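Local coordinates for NAD-dependent epimerase/dehydratase domain-containing protein (PDB 3IUS), which is of unknown function but, as a member of the NAD-dependent epimerase/dehydratase family, probably binds a nicotinamide adenine dinucleotide on a Rossmann-type domain, at residues A[42-46]-A[47-51]; A[186-189]-A[190-194]. All coordinates share one frame; numbering follows the deposited sequence.

Interaction 1. Residues A[42-46]-A[47-51]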
ATOM      1  N   GLU A  42      11.184 -12.690  13.627  1.00 26.09           N
ATOM      2  CA  GLU A  42      10.964 -12.037  14.913  1.00 30.62           C
ATOM      3  C   GLU A  42       9.906 -10.947  14.825  1.00 25.32           C
ATOM      4  O   GLU A  42       8.946 -10.924  15.601  1.00 22.16           O
ATOM      5  CB  GLU A  42      12.274 -11.399  15.374  1.00 43.14           C
ATOM      6  CG  GLU A  42      12.556 -11.506  16.851  1.00 52.75           C
ATOM      7  CD  GLU A  42      13.404 -12.716  17.178  1.00 62.03           C
ATOM      8  OE1 GLU A  42      14.472 -12.542  17.805  1.00 67.74           O
ATOM      9  OE2 GLU A  42      13.011 -13.836  16.789  1.00 62.43           O
ATOM     10  N   ALA A  43      10.099 -10.035  13.877  1.00 25.96           N
ATOM     11  CA  ALA A  43       9.194  -8.908  13.684  1.00 27.81           C
ATOM     12  C   ALA A  43       7.784  -9.374  13.333  1.00 20.09           C
ATOM     13  O   ALA A  43       6.800  -8.784  13.768  1.00 21.84           O
ATOM     14  CB  ALA A  43       9.730  -7.977  12.611  1.00 30.00           C
ATOM     15  N   ILE A  44       7.694 -10.436  12.543  1.00 20.15           N
ATOM     16  CA  ILE A  44       6.393 -10.985  12.182  1.00 19.91           C
ATOM     17  C   ILE A  44       5.679 -11.544  13.411  1.00 20.92           C
ATOM     18  O   ILE A  44       4.495 -11.282  13.623  1.00 19.79           O
ATOM     19  CB  ILE A  44       6.517 -12.058  11.084  1.00 20.00           C
ATOM     20  CG1 ILE A  44       6.912 -11.399   9.760  1.00 26.86           C
ATOM     21  CG2 ILE A  44       5.200 -12.818  10.912  1.00 19.85           C
ATOM     22  CD1 ILE A  44       7.154 -12.376   8.633  1.00 24.54           C
ATOM     23  N   ARG A  45       6.404 -12.304  14.227  1.00 23.53           N
ATOM     24  CA  ARG A  45       5.832 -12.854  15.451  1.00 20.63           C
ATOM     25  C   ARG A  45       5.318 -11.742  16.369  1.00 21.45           C
ATOM     26  O   ARG A  45       4.201 -11.814  16.879  1.00 22.00           O
ATOM     27  CB  ARG A  45       6.853 -13.732  16.178  1.00 23.61           C
ATOM     28  CG  ARG A  45       6.385 -14.231  17.536  1.00 23.61           C
ATOM     29  CD  ARG A  45       7.319 -15.298  18.096  1.00 33.07           C
ATOM     30  NE  ARG A  45       7.151 -16.583  17.418  1.00 42.98           N
ATOM     31  CZ  ARG A  45       8.025 -17.110  16.566  1.00 41.92           C
ATOM     32  NH1 ARG A  45       9.153 -16.472  16.280  1.00 42.86           N
ATOM     33  NH2 ARG A  45       7.773 -18.284  16.004  1.00 45.36           N
ATOM     34  N   ALA A  46       6.136 -10.712  16.567  1.00 22.71           N
ATOM     35  CA  ALA A  46       5.758  -9.577  17.406  1.00 24.54           C
ATOM     36  C   ALA A  46       4.492  -8.861  16.922  1.00 24.00           C
ATOM     37  O   ALA A  46       3.786  -8.233  17.712  1.00 24.34           O
ATOM     38  CB  ALA A  46       6.917  -8.588  17.516  1.00 28.04           C
ATOM     39  N   SER A  47       4.217  -8.949  15.621  1.00 22.22           N
ATOM     40  CA  SER A  47       3.050  -8.300  15.033  1.00 21.50           C
ATOM     41  C   SER A  47       1.806  -9.152  15.231  1.00 18.94           C
ATOM     42  O   SER A  47       0.716  -8.795  14.778  1.00 20.90           O
ATOM     43  CB  SER A  47       3.264  -8.043  13.543  1.00 23.44           C
ATOM     44  OG  SER A  47       3.075  -9.231  12.793  1.00 22.48           O
ATOM     45  N   GLY A  48       1.972 -10.281  15.912  1.00 23.17           N
ATOM     46  CA  GLY A  48       0.844 -11.132  16.250  1.00 22.03           C
ATOM     47  C   GLY A  48       0.559 -12.237  15.252  1.00 24.83           C
ATOM     48  O   GLY A  48      -0.492 -12.880  15.319  1.00 27.11           O
ATOM     49  N   ALA A  49       1.492 -12.463  14.331  1.00 23.82           N
ATOM     50  CA  ALA A  49       1.335 -13.499  13.318  1.00 22.99           C
ATOM     51  C   ALA A  49       2.343 -14.632  13.505  1.00 25.61           C
ATOM     52  O   ALA A  49       3.454 -14.417  13.995  1.00 24.69           O
ATOM     53  CB  ALA A  49       1.468 -12.898  11.920  1.00 19.21           C
ATOM     54  N   GLU A  50       1.941 -15.841  13.125  1.00 22.05           N
ATOM     55  CA  GLU A  50       2.846 -16.989  13.063  1.00 24.16           C
ATOM     56  C   GLU A  50       3.765 -16.866  11.848  1.00 26.17           C
ATOM     57  O   GLU A  50       3.292 -16.887  10.711  1.00 25.19           O
ATOM     58  CB  GLU A  50       2.045 -18.283  12.939  1.00 25.68           C
ATOM     59  CG  GLU A  50       1.032 -18.507  14.042  1.00 24.20           C
ATOM     60  CD  GLU A  50       0.110 -19.675  13.746  1.00 28.94           C
ATOM     61  OE1 GLU A  50      -0.936 -19.793  14.420  1.00 34.72           O
ATOM     62  OE2 GLU A  50       0.432 -20.471  12.841  1.00 29.84           O
ATOM     63  N   PRO A  51       5.084 -16.760  12.084  1.00 27.83           N
ATOM     64  CA  PRO A  51       6.041 -16.493  11.003  1.00 22.26           C
ATOM     65  C   PRO A  51       6.320 -17.725  10.149  1.00 21.11           C
ATOM     66  O   PRO A  51       6.553 -18.811  10.687  1.00 26.46           O
ATOM     67  CB  PRO A  51       7.326 -16.093  11.749  1.00 25.52           C
ATOM     68  CG  PRO A  51       6.991 -16.121  13.222  1.00 27.47           C
ATOM     69  CD  PRO A  51       5.759 -16.950  13.376  1.00 29.31           C
TER
HETATM   70  O   HOH W   1       2.842 -14.403  17.253  1.00 38.63           O
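The Arg45 guanidinium carries the ring of Pro51 on one face: Pro51 CG stands 3.5 Å above the plane, displaced to one side of its centre, and Pro51 CD comes within 3.6 Å of Arg45 NH2. Arg45 sets off with CG anti to its backbone N (chi1 174°), then bends at chi3, which lays the planar head over the proline. On the inner side Ile44 CG2 reaches Pro51 CA at 3.8 Å and also touches Ala49 CB.

The helix itself ends in a Schellman motif. Gly48, with positive phi, donates its N to Arg45 O at 2.9 Å, from above the carbonyl plane, and Ala49 N adds a weak bond to Ile44 O. That same oxygen takes the hydroxyl of Ser47 at 2.6 Å, so it is gripped by both backbone and side chain; His13 NE2 also bonds Ser47 OG. A water links Arg45 O to Ala49 O, weakly on the second leg.

The turn closes the beta-alpha-beta unit of strand 30-35, helix 41-46 and strand 49-53. Ile44 and Ser47 face Arg18 of helix 15-24, while Glu50 pairs by backbone with strand 30-35 and forms a salt bridge to Arg30 through OE1.

Interaction 2. Residues A[186-189]-A[190-194]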
ATOM      1  N   GLU A 186      -2.276   3.408   9.140  1.00 15.52           N
ATOM      2  CA  GLU A 186      -3.443   3.129   9.983  1.00 19.14           C
ATOM      3  C   GLU A 186      -4.742   3.142   9.181  1.00 21.00           C
ATOM      4  O   GLU A 186      -5.655   2.358   9.444  1.00 17.89           O
ATOM      5  CB  GLU A 186      -3.528   4.102  11.161  1.00 22.83           C
ATOM      6  CG  GLU A 186      -2.605   3.746  12.322  1.00 36.04           C
ATOM      7  CD  GLU A 186      -2.998   2.448  13.023  1.00 46.19           C
ATOM      8  OE1 GLU A 186      -2.156   1.891  13.762  1.00 49.63           O
ATOM      9  OE2 GLU A 186      -4.144   1.987  12.840  1.00 46.98           O
ATOM     10  N   ASP A 187      -4.825   4.041   8.202  1.00 19.09           N
ATOM     11  CA  ASP A 187      -6.003   4.129   7.356  1.00 17.88           C
ATOM     12  C   ASP A 187      -6.092   2.963   6.377  1.00 18.04           C
ATOM     13  O   ASP A 187      -7.188   2.507   6.036  1.00 16.80           O
ATOM     14  CB  ASP A 187      -6.057   5.481   6.642  1.00 16.14           C
ATOM     15  CG  ASP A 187      -6.579   6.587   7.547  1.00 22.67           C
ATOM     16  OD1 ASP A 187      -7.425   6.279   8.418  1.00 19.47           O
ATOM     17  OD2 ASP A 187      -6.143   7.751   7.400  1.00 18.48           O
ATOM     18  N   ILE A 188      -4.947   2.464   5.929  1.00 17.84           N
ATOM     19  CA  ILE A 188      -4.962   1.235   5.146  1.00 22.47           C
ATOM     20  C   ILE A 188      -5.563   0.105   5.985  1.00 15.05           C
ATOM     21  O   ILE A 188      -6.406  -0.673   5.508  1.00 15.67           O
ATOM     22  CB  ILE A 188      -3.557   0.823   4.679  1.00 21.92           C
ATOM     23  CG1 ILE A 188      -2.910   1.945   3.859  1.00 18.34           C
ATOM     24  CG2 ILE A 188      -3.645  -0.470   3.868  1.00 17.76           C
ATOM     25  CD1 ILE A 188      -1.423   1.715   3.544  1.00 21.85           C
ATOM     26  N   ALA A 189      -5.140   0.023   7.243  1.00 17.29           N
ATOM     27  CA  ALA A 189      -5.640  -1.011   8.146  1.00 20.24           C
ATOM     28  C   ALA A 189      -7.162  -0.926   8.292  1.00 16.10           C
ATOM     29  O   ALA A 189      -7.854  -1.947   8.303  1.00 18.93           O
ATOM     30  CB  ALA A 189      -4.955  -0.911   9.505  1.00 20.49           C
ATOM     31  N   GLN A 190      -7.672   0.301   8.385  1.00 16.51           N
ATOM     32  CA  GLN A 190      -9.106   0.545   8.462  1.00 19.59           C
ATOM     33  C   GLN A 190      -9.831  -0.012   7.247  1.00 16.35           C
ATOM     34  O   GLN A 190     -10.848  -0.699   7.368  1.00 14.68           O
ATOM     35  CB  GLN A 190      -9.391   2.045   8.553  1.00 22.96           C
ATOM     36  CG  GLN A 190      -9.342   2.620   9.950  1.00 27.58           C
ATOM     37  CD  GLN A 190     -10.207   3.862  10.078  1.00 30.39           C
ATOM     38  OE1 GLN A 190     -11.234   3.847  10.755  1.00 35.67           O
ATOM     39  NE2 GLN A 190      -9.806   4.936   9.411  1.00 24.49           N
ATOM     40  N   VAL A 191      -9.310   0.309   6.069  1.00 19.63           N
ATOM     41  CA  VAL A 191      -9.918  -0.130   4.818  1.00 21.28           C
ATOM     42  C   VAL A 191      -9.951  -1.655   4.707  1.00 17.16           C
ATOM     43  O   VAL A 191     -10.992  -2.253   4.393  1.00 16.41           O
ATOM     44  CB  VAL A 191      -9.184   0.484   3.603  1.00 16.49           C
ATOM     45  CG1 VAL A 191      -9.631  -0.184   2.304  1.00 15.18           C
ATOM     46  CG2 VAL A 191      -9.411   1.993   3.554  1.00 16.23           C
ATOM     47  N   LEU A 192      -8.811  -2.284   4.969  1.00 14.83           N
ATOM     48  CA  LEU A 192      -8.710  -3.738   4.908  1.00 18.69           C
ATOM     49  C   LEU A 192      -9.713  -4.387   5.853  1.00 21.07           C
ATOM     50  O   LEU A 192     -10.460  -5.296   5.467  1.00 16.20           O
ATOM     51  CB  LEU A 192      -7.282  -4.190   5.232  1.00 18.57           C
ATOM     52  CG  LEU A 192      -6.264  -3.829   4.148  1.00 20.28           C
ATOM     53  CD1 LEU A 192      -4.832  -4.234   4.549  1.00 15.66           C
ATOM     54  CD2 LEU A 192      -6.666  -4.466   2.821  1.00 16.84           C
ATOM     55  N   ALA A 193      -9.744  -3.901   7.089  1.00 17.68           N
ATOM     56  CA  ALA A 193     -10.694  -4.407   8.069  1.00 21.74           C
ATOM     57  C   ALA A 193     -12.130  -4.207   7.583  1.00 18.46           C
ATOM     58  O   ALA A 193     -12.951  -5.132   7.649  1.00 20.76           O
ATOM     59  CB  ALA A 193     -10.471  -3.741   9.425  1.00 17.25           C
ATOM     60  N   ALA A 194     -12.429  -3.015   7.070  1.00 17.04           N
ATOM     61  CA  ALA A 194     -13.780  -2.719   6.586  1.00 21.91           C
ATOM     62  C   ALA A 194     -14.192  -3.648   5.447  1.00 20.15           C
ATOM     63  O   ALA A 194     -15.326  -4.141   5.404  1.00 18.84           O
ATOM     64  CB  ALA A 194     -13.888  -1.261   6.149  1.00 15.97           C
TER
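Ile188 and Leu192, one turn apart, run alongside each other in one direction on the packed face of helix 185-197, with Ile188 CG2 4.0 Å from Leu192 CD1. Leu192 CG also rests 3.4 Å from Ile188 O, the oxygen that accepts Leu192 N in a nearly straight bond of 2.9 Å (174° at the hydrogen). Ala189, small and buried, continues this face and accepts Ala193 N. Val191 turns CG2 back beside its own N, 3.4 Å from Asp187 O, which takes Val191 N.

This helix follows strand 182-184 in the Rossmann-type sheet. Ile188, Val191 and Leu192 press on strand 146-155, where Phe149 meets both Val191 and Leu192; Ile188, Ala189 and Leu192 also touch helix 15-24, at Thr16, Val19 and Leu20.

Away from that apolar face the contact turns polar but stays well held. The chain of Gln190, extended beyond CG, runs alongside buried Asp187 and brings NE2 to Asp187 OD1 at 2.9 Å. The bond is bent (135°), and the carboxylate and amide planes stand 32° apart. Both groups have further partners in the loop carrying Arg267 to Tyr270: Asp187 receives the backbone N of Lys269 on OD1 and of Tyr270 on OD2, while Gln190 NE2 also donates to Arg267 O. The looser side is that of Glu186 and Ala193, both partly exposed; Glu186 meets Gln190 through its backbone, its O accepting Gln190 N at 3.1 Å.

Interactions 1 and 2 do not touch: their centres are 19 Å apart and their nearest atoms about 11 Å. Helix 15-24 is a common neighbour, meeting residues 42-51 through Arg18, Ser21 and Arg22 and residues 186-194 through Thr16, Val19 and Leu20. Interaction 1 lies farther from the centre of the chain and is partly buried; it reverses the chain from helix into strand, so its bonds converge on carbonyls of the helix's last turn and its arginine packs on a proline. Interaction 2 is buried and stays within one regular helix, where main-chain bonds repeat, aliphatic side chains pack on the sheet and helix 15-24, and an acid–amide pair reaches a loop.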